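Side-chain contacts in lactate dehydrogenase, adjacent gene encodes predicted malate dehydrogenase (Cryptosporidium parvum, PDB 4ND2), which probably catalyses the reversible NAD-dependent interconversion of (S)-lactate and pyruvate, as a tetrameric member of the lactate/malate dehydrogenase superfamily: residues S151-T156 against R217-E222; D88-L93 against G175-G180; G16-Y21 against T231-P236. One frame throughout, in Å; residues are numbered along the deposited sequence.

Overall arrangement
The three contacts lie round the substrate of a Rossmann-type dehydrogenase, and interactions 2 and 3 also touch the cofactor. Interaction 1 lies in the C-terminal domain, between helices 147-162 and 206-227. Interactions 2 and 3 bridge from the NAD-binding domain to the C-terminal one, through two loops and through helices 14-26 and 234-248 respectively. Along the chain, interaction 3 encloses the other two, whose segments alternate. Centres of interactions 1 and 2 are 13 Å apart, and Arg217 meets Asp179 between them; those of 1 and 3 are 16 Å apart, those of 2 and 3 19 Å. All three touch pyruvate, so both domains contribute to one pocket, with a second subunit bordering interactions 1 and 3.

Interaction 1: residues S151-T156 against R217-E222; sequences SSRFRT and RIAWKE. With PYR (pyruvic acid), chain D.
Arg153 leaves its helix with CG anti to its own carbonyl carbon (chi1 -71°) and then runs extended to NE, which carries its flat end past Ala219 to the pyruvate. In Trp220 the first torsion instead sets the indole in the space between backbone N and carbonyl carbon. The arginine shaft passes the methyl of Ala219, with Arg153 CD 3.7 Å from Ala219 CB. A side chain this small leaves the guanidinium room to pass close to the neighbouring helix. That methyl and the Trp220 backbone N lie over one face of the group, Arg153 NH1 being 3.9 Å from Trp220 N.

The substrate comes in at the guanidinium edge. Arg153 NH2 donates to pyruvate O at 2.8 Å with a fairly straight N-H...O angle of 163°. Arg153 NH1 donates to pyruvate OXT at 2.9 Å, more bent at 150°. A two-pronged grip of this kind matches two N-H groups to two carboxylate oxygens and fixes the rotation of the acid group, and it is the hallmark of the substrate-binding arginine of the lactate/malate dehydrogenase family. Here it is delivered by helix 147-162 of the C-terminal domain, next to the kinked part of helix 206-227.

Trp220 adds a hydrocarbon surface: Trp220 CB lies 3.3 Å from pyruvate C, and the ring meets the pyruvate methyl obliquely. The indole forms a cation-pi contact with Arg90, while the backbone N and CB of Trp220 lie near Arg153, and Lys221 CG lies over one face of the indole, offset toward the rim. His50 of the second subunit packs on Arg153, which places this carboxylate grip close to a subunit interface.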
loop_
_atom_site.group_PDB
_atom_site.type_symbol
_atom_site.label_atom_id
_atom_site.label_comp_id
_atom_site.label_asym_id
_atom_site.label_seq_id
_atom_site.Cartn_x
_atom_site.Cartn_y
_atom_site.Cartn_z
ATOM N N SER A 151 5.219 -14.003 18.863
ATOM C CA SER A 151 6.441 -13.263 18.542
ATOM C C SER A 151 6.174 -11.772 18.338
ATOM O O SER A 151 6.985 -10.940 18.740
ATOM C CB SER A 151 7.115 -13.848 17.304
ATOM O OG SER A 151 7.395 -15.224 17.489
ATOM N N SER A 152 5.038 -11.433 17.727
ATOM C CA SER A 152 4.665 -10.025 17.542
ATOM C C SER A 152 4.473 -9.318 18.881
ATOM O O SER A 152 4.899 -8.172 19.053
ATOM C CB SER A 152 3.397 -9.893 16.690
ATOM O OG SER A 152 3.634 -10.316 15.358
ATOM N N ARG A 153 3.833 -10.002 19.825
ATOM C CA ARG A 153 3.692 -9.484 21.182
ATOM C C ARG A 153 5.067 -9.317 21.836
ATOM O O ARG A 153 5.356 -8.277 22.417
ATOM C CB ARG A 153 2.810 -10.411 22.021
ATOM C CG ARG A 153 1.340 -10.363 21.628
ATOM C CD ARG A 153 0.581 -11.587 22.109
ATOM N NE ARG A 153 -0.863 -11.437 21.922
ATOM C CZ ARG A 153 -1.759 -12.387 22.178
ATOM N NH1 ARG A 153 -1.377 -13.579 22.632
ATOM N NH2 ARG A 153 -3.050 -12.145 21.973
ATOM N N PHE A 154 5.901 -10.347 21.716
ATOM C CA PHE A 154 7.258 -10.356 22.273
ATOM C C PHE A 154 8.070 -9.187 21.702
ATOM O O PHE A 154 8.637 -8.394 22.456
ATOM C CB PHE A 154 7.913 -11.717 21.964
ATOM C CG PHE A 154 9.215 -11.985 22.688
ATOM C CD1 PHE A 154 9.474 -11.481 23.959
ATOM C CD2 PHE A 154 10.168 -12.809 22.100
ATOM C CE1 PHE A 154 10.670 -11.763 24.604
ATOM C CE2 PHE A 154 11.363 -13.097 22.742
ATOM C CZ PHE A 154 11.613 -12.571 23.997
ATOM N N ARG A 155 8.082 -9.060 20.374
ATOM C CA ARG A 155 8.772 -7.954 19.692
ATOM C C ARG A 155 8.241 -6.585 20.111
ATOM O O ARG A 155 9.012 -5.648 20.327
ATOM C CB ARG A 155 8.621 -8.077 18.175
ATOM C CG ARG A 155 9.333 -9.261 17.552
ATOM C CD ARG A 155 8.899 -9.446 16.106
ATOM N NE ARG A 155 9.529 -8.472 15.219
ATOM C CZ ARG A 155 9.262 -8.339 13.921
ATOM N NH1 ARG A 155 8.352 -9.104 13.332
ATOM N NH2 ARG A 155 9.908 -7.427 13.208
ATOM N N THR A 156 6.920 -6.479 20.206
ATOM C CA THR A 156 6.255 -5.229 20.565
ATOM C C THR A 156 6.648 -4.760 21.964
ATOM O O THR A 156 6.930 -3.581 22.164
ATOM C CB THR A 156 4.722 -5.378 20.461
ATOM O OG1 THR A 156 4.370 -5.628 19.095
ATOM C CG2 THR A 156 3.998 -4.125 20.935
ATOM N N ARG A 217 3.844 -14.367 27.737
ATOM C CA ARG A 217 3.165 -15.621 28.068
ATOM C C ARG A 217 1.706 -15.425 28.489
ATOM O O ARG A 217 0.854 -16.236 28.138
ATOM C CB ARG A 217 3.935 -16.388 29.148
ATOM C CG ARG A 217 5.260 -16.950 28.649
ATOM C CD ARG A 217 6.141 -17.458 29.782
ATOM N NE ARG A 217 5.754 -18.787 30.244
ATOM C CZ ARG A 217 6.348 -19.443 31.240
ATOM N NH1 ARG A 217 7.369 -18.896 31.897
ATOM N NH2 ARG A 217 5.921 -20.654 31.588
ATOM N N ILE A 218 1.421 -14.351 29.223
ATOM C CA ILE A 218 0.065 -14.096 29.736
ATOM C C ILE A 218 -0.738 -13.084 28.909
ATOM O O ILE A 218 -1.854 -12.723 29.287
ATOM C CB ILE A 218 0.088 -13.644 31.218
ATOM C CG1 ILE A 218 0.836 -12.310 31.404
ATOM C CG2 ILE A 218 0.711 -14.730 32.083
ATOM C CD1 ILE A 218 -0.024 -11.068 31.308
ATOM N N ALA A 219 -0.182 -12.645 27.781
ATOM C CA ALA A 219 -0.795 -11.592 26.964
ATOM C C ALA A 219 -2.248 -11.888 26.573
ATOM O O ALA A 219 -3.072 -10.977 26.527
ATOM C CB ALA A 219 0.040 -11.341 25.714
ATOM N N TRP A 220 -2.563 -13.153 26.300
ATOM C CA TRP A 220 -3.918 -13.521 25.874
ATOM C C TRP A 220 -4.974 -13.177 26.932
ATOM O O TRP A 220 -6.069 -12.725 26.590
ATOM C CB TRP A 220 -3.995 -15.002 25.470
ATOM C CG TRP A 220 -4.124 -15.986 26.600
ATOM C CD1 TRP A 220 -3.120 -16.486 27.377
ATOM C CD2 TRP A 220 -5.333 -16.608 27.055
ATOM N NE1 TRP A 220 -3.628 -17.375 28.294
ATOM C CE2 TRP A 220 -4.984 -17.469 28.118
ATOM C CE3 TRP A 220 -6.676 -16.518 26.671
ATOM C CZ2 TRP A 220 -5.930 -18.233 28.805
ATOM C CZ3 TRP A 220 -7.621 -17.281 27.356
ATOM C CH2 TRP A 220 -7.239 -18.127 28.411
ATOM N N LYS A 221 -4.631 -13.363 28.206
ATOM C CA LYS A 221 -5.541 -13.064 29.314
ATOM C C LYS A 221 -5.702 -11.564 29.528
ATOM O O LYS A 221 -6.792 -11.100 29.860
ATOM C CB LYS A 221 -5.051 -13.710 30.614
ATOM C CG LYS A 221 -4.964 -15.221 30.550
ATOM C CD LYS A 221 -4.721 -15.844 31.917
ATOM C CE LYS A 221 -4.708 -17.363 31.820
ATOM N NZ LYS A 221 -4.299 -18.018 33.094
ATOM N N GLU A 222 -4.620 -10.811 29.341
ATOM C CA GLU A 222 -4.667 -9.356 29.471
ATOM C C GLU A 222 -5.675 -8.748 28.495
ATOM O O GLU A 222 -6.459 -7.877 28.866
ATOM C CB GLU A 222 -3.288 -8.736 29.232
ATOM C CG GLU A 222 -3.219 -7.265 29.621
ATOM C CD GLU A 222 -1.953 -6.569 29.161
ATOM O OE1 GLU A 222 -1.711 -5.440 29.627
ATOM O OE2 GLU A 222 -1.201 -7.132 28.336
HETATM C C PYR D . -4.255 -15.663 22.223
HETATM O O PYR D . -4.663 -14.479 22.213
HETATM O OXT PYR D . -3.033 -15.923 22.292
HETATM C CA PYR D . -5.216 -16.768 22.172
HETATM O O3 PYR D . -4.823 -17.901 21.946
HETATM C CB PYR D . -6.672 -16.490 22.402
#

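Interaction 2: residues D88-L93 against G175-G180; sequences DDRSEL and GGHGDG. With PYR (pyruvic acid), chain D; A3D (3-acetylpyridine adenine dinucleotide), chain C.
Arg90 and His177 cross at about a right angle, their guanidinium and imidazole planes 63° apart. The arginine lies over one face of the imidazole, where Arg90 CZ stands 3.5 Å above the His177 ring plane and toward its rim. Neither group is stacked flat on the other; both turn N-H groups to the same substrate. His177 has CG anti to its backbone N, which swings the ring under the extended Arg90 chain.

The meeting point is the keto oxygen of pyruvate. Arg90 NE donates to pyruvate O3 at 2.8 Å with an angle of 164°, and His177 NE2 donates to the same oxygen at 2.9 Å, more bent at 153°. Two bonds on one carbonyl oxygen would be expected to draw electron density toward it. Arg90 NH2 adds a further bond to pyruvate OXT at 2.9 Å, so this guanidinium spans the keto and carboxylate ends. On the far side of the imidazole, His177 ND1 bonds to Asp150 and the ring is thereby held from both nitrogens.

Gly178 CA lies 3.6 Å from Arg90 NH1. Beyond it the two loops are joined through water: one molecule links Arg90 NH1 to Asp179 OD1, another joins Asp88 O to that same carboxylate oxygen, and a third runs from Asp89 OD2 to Asp179 N. Asp89 also shapes its own loop, its OD1 closing an Asx turn with Ser91 N.

A histidine backed by an aspartate, with an arginine from the loop between strand 75-78 and helix 94-111 reaching in to the keto oxygen and the carboxylate of the substrate, is the classic active site of the lactate/malate dehydrogenases, in which His177 is the predicted proton acceptor.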
loop_
_atom_site.group_PDB
_atom_site.type_symbol
_atom_site.label_atom_id
_atom_site.label_comp_id
_atom_site.label_asym_id
_atom_site.label_seq_id
_atom_site.Cartn_x
_atom_site.Cartn_y
_atom_site.Cartn_z
ATOM N N ASP A 88 -9.375 -20.169 32.093
ATOM C CA ASP A 88 -7.989 -20.218 32.571
ATOM C C ASP A 88 -6.995 -20.776 31.551
ATOM O O ASP A 88 -5.835 -20.368 31.544
ATOM C CB ASP A 88 -7.909 -21.054 33.853
ATOM C CG ASP A 88 -8.764 -20.492 34.975
ATOM O OD1 ASP A 88 -8.785 -19.255 35.157
ATOM O OD2 ASP A 88 -9.415 -21.290 35.683
ATOM N N ASP A 89 -7.437 -21.715 30.711
ATOM C CA ASP A 89 -6.548 -22.385 29.760
ATOM C C ASP A 89 -7.240 -22.621 28.419
ATOM O O ASP A 89 -8.413 -22.996 28.373
ATOM C CB ASP A 89 -6.072 -23.723 30.337
ATOM C CG ASP A 89 -4.852 -24.279 29.612
ATOM O OD1 ASP A 89 -4.976 -24.707 28.443
ATOM O OD2 ASP A 89 -3.761 -24.300 30.220
ATOM N N ARG A 90 -6.487 -22.431 27.336
ATOM C CA ARG A 90 -6.983 -22.652 25.976
ATOM C C ARG A 90 -7.467 -24.089 25.753
ATOM O O ARG A 90 -8.292 -24.337 24.873
ATOM C CB ARG A 90 -5.886 -22.346 24.950
ATOM C CG ARG A 90 -5.408 -20.901 24.892
ATOM C CD ARG A 90 -4.115 -20.832 24.090
ATOM N NE ARG A 90 -3.559 -19.487 23.944
ATOM C CZ ARG A 90 -2.700 -18.906 24.785
ATOM N NH1 ARG A 90 -2.291 -19.519 25.894
ATOM N NH2 ARG A 90 -2.252 -17.684 24.521
ATOM N N SER A 91 -6.948 -25.029 26.541
ATOM C CA SER A 91 -7.287 -26.447 26.395
ATOM C C SER A 91 -8.714 -26.796 26.841
ATOM O O SER A 91 -9.182 -27.901 26.588
ATOM C CB SER A 91 -6.284 -27.308 27.165
ATOM O OG SER A 91 -6.373 -27.063 28.557
ATOM N N GLU A 92 -9.398 -25.862 27.497
ATOM C CA GLU A 92 -10.804 -26.048 27.875
ATOM C C GLU A 92 -11.706 -26.310 26.664
ATOM O O GLU A 92 -12.751 -26.945 26.793
ATOM C CB GLU A 92 -11.318 -24.826 28.636
ATOM C CG GLU A 92 -10.695 -24.643 30.012
ATOM C CD GLU A 92 -10.927 -23.257 30.585
ATOM O OE1 GLU A 92 -10.114 -22.824 31.429
ATOM O OE2 GLU A 92 -11.916 -22.597 30.192
ATOM N N LEU A 93 -11.293 -25.823 25.495
ATOM C CA LEU A 93 -12.048 -25.998 24.254
ATOM C C LEU A 93 -11.704 -27.295 23.513
ATOM O O LEU A 93 -12.245 -27.545 22.435
ATOM C CB LEU A 93 -11.787 -24.810 23.317
ATOM C CG LEU A 93 -11.982 -23.405 23.895
ATOM C CD1 LEU A 93 -11.555 -22.350 22.884
ATOM C CD2 LEU A 93 -13.428 -23.194 24.321
ATOM N N GLY A 175 7.768 -23.307 20.680
ATOM C CA GLY A 175 7.086 -24.276 21.531
ATOM C C GLY A 175 5.584 -24.215 21.341
ATOM O O GLY A 175 5.094 -23.624 20.378
ATOM N N GLY A 176 4.853 -24.837 22.259
ATOM C CA GLY A 176 3.396 -24.855 22.201
ATOM C C GLY A 176 2.791 -23.505 22.537
ATOM O O GLY A 176 3.326 -22.762 23.362
ATOM N N HIS A 177 1.669 -23.194 21.893
ATOM C CA HIS A 177 0.930 -21.960 22.150
ATOM C C HIS A 177 0.142 -22.112 23.449
ATOM O O HIS A 177 -1.053 -22.423 23.442
ATOM C CB HIS A 177 0.000 -21.644 20.974
ATOM C CG HIS A 177 -0.716 -20.336 21.099
ATOM N ND1 HIS A 177 -0.057 -19.128 21.152
ATOM C CD2 HIS A 177 -2.038 -20.046 21.159
ATOM C CE1 HIS A 177 -0.940 -18.149 21.251
ATOM N NE2 HIS A 177 -2.150 -18.680 21.256
ATOM N N GLY A 178 0.836 -21.903 24.560
ATOM C CA GLY A 178 0.257 -22.040 25.894
ATOM C C GLY A 178 1.184 -21.443 26.935
ATOM O O GLY A 178 2.128 -20.730 26.592
ATOM N N ASP A 179 0.924 -21.739 28.207
ATOM C CA ASP A 179 1.752 -21.230 29.305
ATOM C C ASP A 179 3.224 -21.627 29.163
ATOM O O ASP A 179 4.105 -20.893 29.604
ATOM C CB ASP A 179 1.219 -21.711 30.662
ATOM C CG ASP A 179 -0.051 -20.990 31.089
ATOM O OD1 ASP A 179 -0.436 -19.994 30.442
ATOM O OD2 ASP A 179 -0.667 -21.420 32.086
ATOM N N GLY A 180 3.478 -22.775 28.539
ATOM C CA GLY A 180 4.838 -23.260 28.319
ATOM C C GLY A 180 5.577 -22.668 27.127
ATOM O O GLY A 180 6.708 -23.070 26.851
HETATM C C PYR D . -4.255 -15.663 22.223
HETATM O O PYR D . -4.663 -14.479 22.213
HETATM O OXT PYR D . -3.033 -15.923 22.292
HETATM C CA PYR D . -5.216 -16.768 22.172
HETATM O O3 PYR D . -4.823 -17.901 21.946
HETATM C CB PYR D . -6.672 -16.490 22.402
HETATM P PA A3D C . -16.155 -16.650 17.694
HETATM O O1A A3D C . -16.314 -15.165 17.514
HETATM O O2A A3D C . -17.001 -17.365 18.715
HETATM O O5B A3D C . -16.383 -17.358 16.275
HETATM C C5B A3D C . -16.482 -18.770 16.130
HETATM C C4B A3D C . -17.344 -19.043 14.908
HETATM O O4B A3D C . -17.273 -20.426 14.558
HETATM C C3B A3D C . -18.818 -18.715 15.146
HETATM O O3B A3D C . -19.284 -17.738 14.209
HETATM C C2B A3D C . -19.537 -20.040 14.972
HETATM O O2B A3D C . -20.823 -19.928 14.357
HETATM C C1B A3D C . -18.566 -20.820 14.106
HETATM N N9A A3D C . -18.755 -22.283 14.180
HETATM C C8A A3D C . -19.105 -23.025 15.249
HETATM N N7A A3D C . -19.177 -24.336 14.906
HETATM C C5A A3D C . -18.875 -24.436 13.602
HETATM C C6A A3D C . -18.763 -25.521 12.608
HETATM N N6A A3D C . -19.002 -26.810 12.954
HETATM N N1A A3D C . -18.412 -25.180 11.345
HETATM C C2A A3D C . -18.169 -23.906 10.977
HETATM N N3A A3D C . -18.255 -22.873 11.833
HETATM C C4A A3D C . -18.594 -23.076 13.129
HETATM O O3 A3D C . -14.621 -17.033 18.024
HETATM P PN A3D C . -13.328 -16.182 17.555
HETATM O O1N A3D C . -13.145 -15.031 18.503
HETATM O O2N A3D C . -13.394 -15.920 16.075
HETATM O O5D A3D C . -12.160 -17.257 17.806
HETATM C C5D A3D C . -12.126 -18.439 17.012
HETATM C C4D A3D C . -11.108 -19.443 17.541
HETATM O O4D A3D C . -9.784 -18.911 17.414
HETATM C C3D A3D C . -11.297 -19.787 19.016
HETATM O O3D A3D C . -11.144 -21.193 19.207
HETATM C C2D A3D C . -10.174 -19.059 19.719
HETATM O O2D A3D C . -9.738 -19.696 20.923
HETATM C C1D A3D C . -9.096 -19.099 18.651
HETATM N N1N A3D C . -8.045 -18.099 18.830
HETATM C C2N A3D C . -6.769 -18.501 18.727
HETATM C C3N A3D C . -5.724 -17.601 18.887
HETATM C C7N A3D C . -4.300 -18.050 18.770
HETATM O O7N A3D C . -3.424 -17.236 18.986
HETATM C C8N A3D C . -3.972 -19.459 18.381
HETATM C C4N A3D C . -6.015 -16.270 19.152
HETATM C C5N A3D C . -7.341 -15.875 19.250
HETATM C C6N A3D C . -8.346 -16.818 19.086
HETATM O O HOH W 1 -3.286 -20.179 30.085
HETATM O O HOH W 2 -1.314 -23.538 28.716
HETATM O O HOH W 3 -0.439 -18.622 27.883
#

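Interaction 3: residues G16-Y21 against T231-P236; sequences GGNIAY and TAYFAP. With A3D (3-acetylpyridine adenine dinucleotide), chain C; PYR (pyruvic acid), chain D.
Segment 16-21 of helix 14-26 meets the start of helix 234-248, with the CA atoms of Asn18 and Phe234 6.7 Å apart and Tyr233 at the N-cap position. Asn18 points its side chain toward this turn, CG lying anti to its own carbonyl carbon, and its amide nitrogen does most of the touching. Asn18 ND2 is 3.2 Å from Tyr233 CD1 and 3.4 Å from Phe234 CD2. The amide lies nearly parallel to the tyrosine ring, 14° apart, and is tilted 28° from that of the phenylalanine. It approaches both rings obliquely.

The same nitrogen makes one directed contact: Asn18 ND2 donates to Tyr233 O at 3.3 Å, straight at 170° but weak for its length. Asparagine suits the site because it is short enough to fit between the helices and still brings an N-H to the carbonyl. Tyr233 and Phe234 also lean on each other's rings, offset toward the rims.

The turn has further neighbours in the second subunit. Asp47 of that subunit accepts bonds from the backbone N of Tyr233, Phe234 and Ala235, and Tyr21 of the same neighbouring subunit meets the Phe234 ring. On either side of the turn in the chain, Pro236 CG lies 3.6 Å from C4N of the cofactor's pyridine ring, and Thr231 CB 3.6 Å from pyruvate CB.

Between these two segments the join therefore probably rests more on the fit of the amide against the rings than on the weak bond, and it ties the Rossmann helix of the glycine-rich motif to the C-terminal domain segment that lines the cofactor and substrate pocket.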
loop_
_atom_site.group_PDB
_atom_site.type_symbol
_atom_site.label_atom_id
_atom_site.label_comp_id
_atom_site.label_asym_id
_atom_site.label_seq_id
_atom_site.Cartn_x
_atom_site.Cartn_y
_atom_site.Cartn_z
ATOM N N GLY A 16 -12.725 -14.523 11.969
ATOM C CA GLY A 16 -13.094 -14.783 10.582
ATOM C C GLY A 16 -13.470 -13.539 9.803
ATOM O O GLY A 16 -13.025 -13.352 8.670
ATOM N N GLY A 17 -14.286 -12.684 10.411
ATOM C CA GLY A 17 -14.712 -11.442 9.774
ATOM C C GLY A 17 -13.561 -10.484 9.529
ATOM O O GLY A 17 -13.478 -9.872 8.465
ATOM N N ASN A 18 -12.670 -10.357 10.511
ATOM C CA ASN A 18 -11.479 -9.518 10.362
ATOM C C ASN A 18 -10.555 -9.999 9.251
ATOM O O ASN A 18 -10.011 -9.189 8.508
ATOM C CB ASN A 18 -10.690 -9.440 11.674
ATOM C CG ASN A 18 -11.215 -8.376 12.612
ATOM O OD1 ASN A 18 -12.012 -7.518 12.231
ATOM N ND2 ASN A 18 -10.748 -8.414 13.851
ATOM N N ILE A 19 -10.377 -11.312 9.139
ATOM C CA ILE A 19 -9.550 -11.871 8.069
ATOM C C ILE A 19 -10.104 -11.464 6.704
ATOM O O ILE A 19 -9.366 -10.980 5.844
ATOM C CB ILE A 19 -9.455 -13.408 8.156
ATOM C CG1 ILE A 19 -8.620 -13.815 9.374
ATOM C CG2 ILE A 19 -8.840 -13.982 6.886
ATOM C CD1 ILE A 19 -8.673 -15.295 9.690
ATOM N N ALA A 20 -11.405 -11.660 6.511
ATOM C CA ALA A 20 -12.057 -11.309 5.248
ATOM C C ALA A 20 -11.878 -9.828 4.915
ATOM O O ALA A 20 -11.608 -9.467 3.768
ATOM C CB ALA A 20 -13.535 -11.665 5.305
ATOM N N TYR A 21 -12.025 -8.989 5.938
ATOM C CA TYR A 21 -11.897 -7.535 5.836
ATOM C C TYR A 21 -10.519 -7.134 5.312
ATOM O O TYR A 21 -10.401 -6.342 4.373
ATOM C CB TYR A 21 -12.118 -6.941 7.235
ATOM C CG TYR A 21 -12.398 -5.456 7.357
ATOM C CD1 TYR A 21 -13.141 -4.763 6.403
ATOM C CD2 TYR A 21 -11.985 -4.759 8.492
ATOM C CE1 TYR A 21 -13.420 -3.415 6.556
ATOM C CE2 TYR A 21 -12.262 -3.413 8.655
ATOM C CZ TYR A 21 -12.984 -2.746 7.687
ATOM O OH TYR A 21 -13.263 -1.408 7.858
ATOM N N THR A 231 -11.881 -13.474 23.407
ATOM C CA THR A 231 -10.425 -13.400 23.314
ATOM C C THR A 231 -10.004 -12.441 22.191
ATOM O O THR A 231 -10.852 -11.899 21.481
ATOM C CB THR A 231 -9.818 -14.805 23.103
ATOM O OG1 THR A 231 -10.618 -15.554 22.178
ATOM C CG2 THR A 231 -9.759 -15.562 24.424
ATOM N N ALA A 232 -8.696 -12.224 22.049
ATOM C CA ALA A 232 -8.158 -11.321 21.027
ATOM C C ALA A 232 -8.580 -11.748 19.627
ATOM O O ALA A 232 -8.747 -12.936 19.360
ATOM C CB ALA A 232 -6.638 -11.269 21.115
ATOM N N TYR A 233 -8.744 -10.782 18.729
ATOM C CA TYR A 233 -9.149 -11.103 17.359
ATOM C C TYR A 233 -8.598 -10.195 16.250
ATOM O O TYR A 233 -8.550 -10.612 15.092
ATOM C CB TYR A 233 -10.680 -11.208 17.272
ATOM C CG TYR A 233 -11.434 -9.949 17.640
ATOM C CD1 TYR A 233 -12.006 -9.151 16.657
ATOM C CD2 TYR A 233 -11.600 -9.570 18.968
ATOM C CE1 TYR A 233 -12.707 -8.002 16.980
ATOM C CE2 TYR A 233 -12.301 -8.421 19.303
ATOM C CZ TYR A 233 -12.852 -7.641 18.306
ATOM O OH TYR A 233 -13.552 -6.497 18.633
ATOM N N PHE A 234 -8.163 -8.983 16.589
ATOM C CA PHE A 234 -7.537 -8.094 15.601
ATOM C C PHE A 234 -6.154 -8.600 15.172
ATOM O O PHE A 234 -5.878 -8.730 13.979
ATOM C CB PHE A 234 -7.425 -6.664 16.141
ATOM C CG PHE A 234 -8.743 -5.944 16.232
ATOM C CD1 PHE A 234 -9.313 -5.648 17.463
ATOM C CD2 PHE A 234 -9.418 -5.567 15.080
ATOM C CE1 PHE A 234 -10.528 -4.983 17.543
ATOM C CE2 PHE A 234 -10.636 -4.907 15.151
ATOM C CZ PHE A 234 -11.190 -4.613 16.384
ATOM N N ALA A 235 -5.291 -8.881 16.147
ATOM C CA ALA A 235 -3.931 -9.356 15.856
ATOM C C ALA A 235 -3.885 -10.803 15.351
ATOM O O ALA A 235 -3.136 -11.096 14.422
ATOM C CB ALA A 235 -3.016 -9.169 17.063
ATOM N N PRO A 236 -4.675 -11.717 15.956
ATOM C CA PRO A 236 -4.717 -13.080 15.405
ATOM C C PRO A 236 -5.167 -13.132 13.942
ATOM O O PRO A 236 -4.653 -13.942 13.170
ATOM C CB PRO A 236 -5.728 -13.794 16.306
ATOM C CG PRO A 236 -5.656 -13.060 17.597
ATOM C CD PRO A 236 -5.407 -11.625 17.232
HETATM P PA A3D C . -16.155 -16.650 17.694
HETATM O O1A A3D C . -16.314 -15.165 17.514
HETATM O O2A A3D C . -17.001 -17.365 18.715
HETATM O O5B A3D C . -16.383 -17.358 16.275
HETATM C C5B A3D C . -16.482 -18.770 16.130
HETATM C C4B A3D C . -17.344 -19.043 14.908
HETATM O O4B A3D C . -17.273 -20.426 14.558
HETATM C C3B A3D C . -18.818 -18.715 15.146
HETATM O O3B A3D C . -19.284 -17.738 14.209
HETATM C C2B A3D C . -19.537 -20.040 14.972
HETATM O O2B A3D C . -20.823 -19.928 14.357
HETATM C C1B A3D C . -18.566 -20.820 14.106
HETATM N N9A A3D C . -18.755 -22.283 14.180
HETATM C C8A A3D C . -19.105 -23.025 15.249
HETATM N N7A A3D C . -19.177 -24.336 14.906
HETATM C C5A A3D C . -18.875 -24.436 13.602
HETATM C C6A A3D C . -18.763 -25.521 12.608
HETATM N N6A A3D C . -19.002 -26.810 12.954
HETATM N N1A A3D C . -18.412 -25.180 11.345
HETATM C C2A A3D C . -18.169 -23.906 10.977
HETATM N N3A A3D C . -18.255 -22.873 11.833
HETATM C C4A A3D C . -18.594 -23.076 13.129
HETATM O O3 A3D C . -14.621 -17.033 18.024
HETATM P PN A3D C . -13.328 -16.182 17.555
HETATM O O1N A3D C . -13.145 -15.031 18.503
HETATM O O2N A3D C . -13.394 -15.920 16.075
HETATM O O5D A3D C . -12.160 -17.257 17.806
HETATM C C5D A3D C . -12.126 -18.439 17.012
HETATM C C4D A3D C . -11.108 -19.443 17.541
HETATM O O4D A3D C . -9.784 -18.911 17.414
HETATM C C3D A3D C . -11.297 -19.787 19.016
HETATM O O3D A3D C . -11.144 -21.193 19.207
HETATM C C2D A3D C . -10.174 -19.059 19.719
HETATM O O2D A3D C . -9.738 -19.696 20.923
HETATM C C1D A3D C . -9.096 -19.099 18.651
HETATM N N1N A3D C . -8.045 -18.099 18.830
HETATM C C2N A3D C . -6.769 -18.501 18.727
HETATM C C3N A3D C . -5.724 -17.601 18.887
HETATM C C7N A3D C . -4.300 -18.050 18.770
HETATM O O7N A3D C . -3.424 -17.236 18.986
HETATM C C8N A3D C . -3.972 -19.459 18.381
HETATM C C4N A3D C . -6.015 -16.270 19.152
HETATM C C5N A3D C . -7.341 -15.875 19.250
HETATM C C6N A3D C . -8.346 -16.818 19.086
HETATM C C PYR D . -4.255 -15.663 22.223
HETATM O O PYR D . -4.663 -14.479 22.213
HETATM O OXT PYR D . -3.033 -15.923 22.292
HETATM C CA PYR D . -5.216 -16.768 22.172
HETATM O O3 PYR D . -4.823 -17.901 21.946
HETATM C CB PYR D . -6.672 -16.490 22.402
#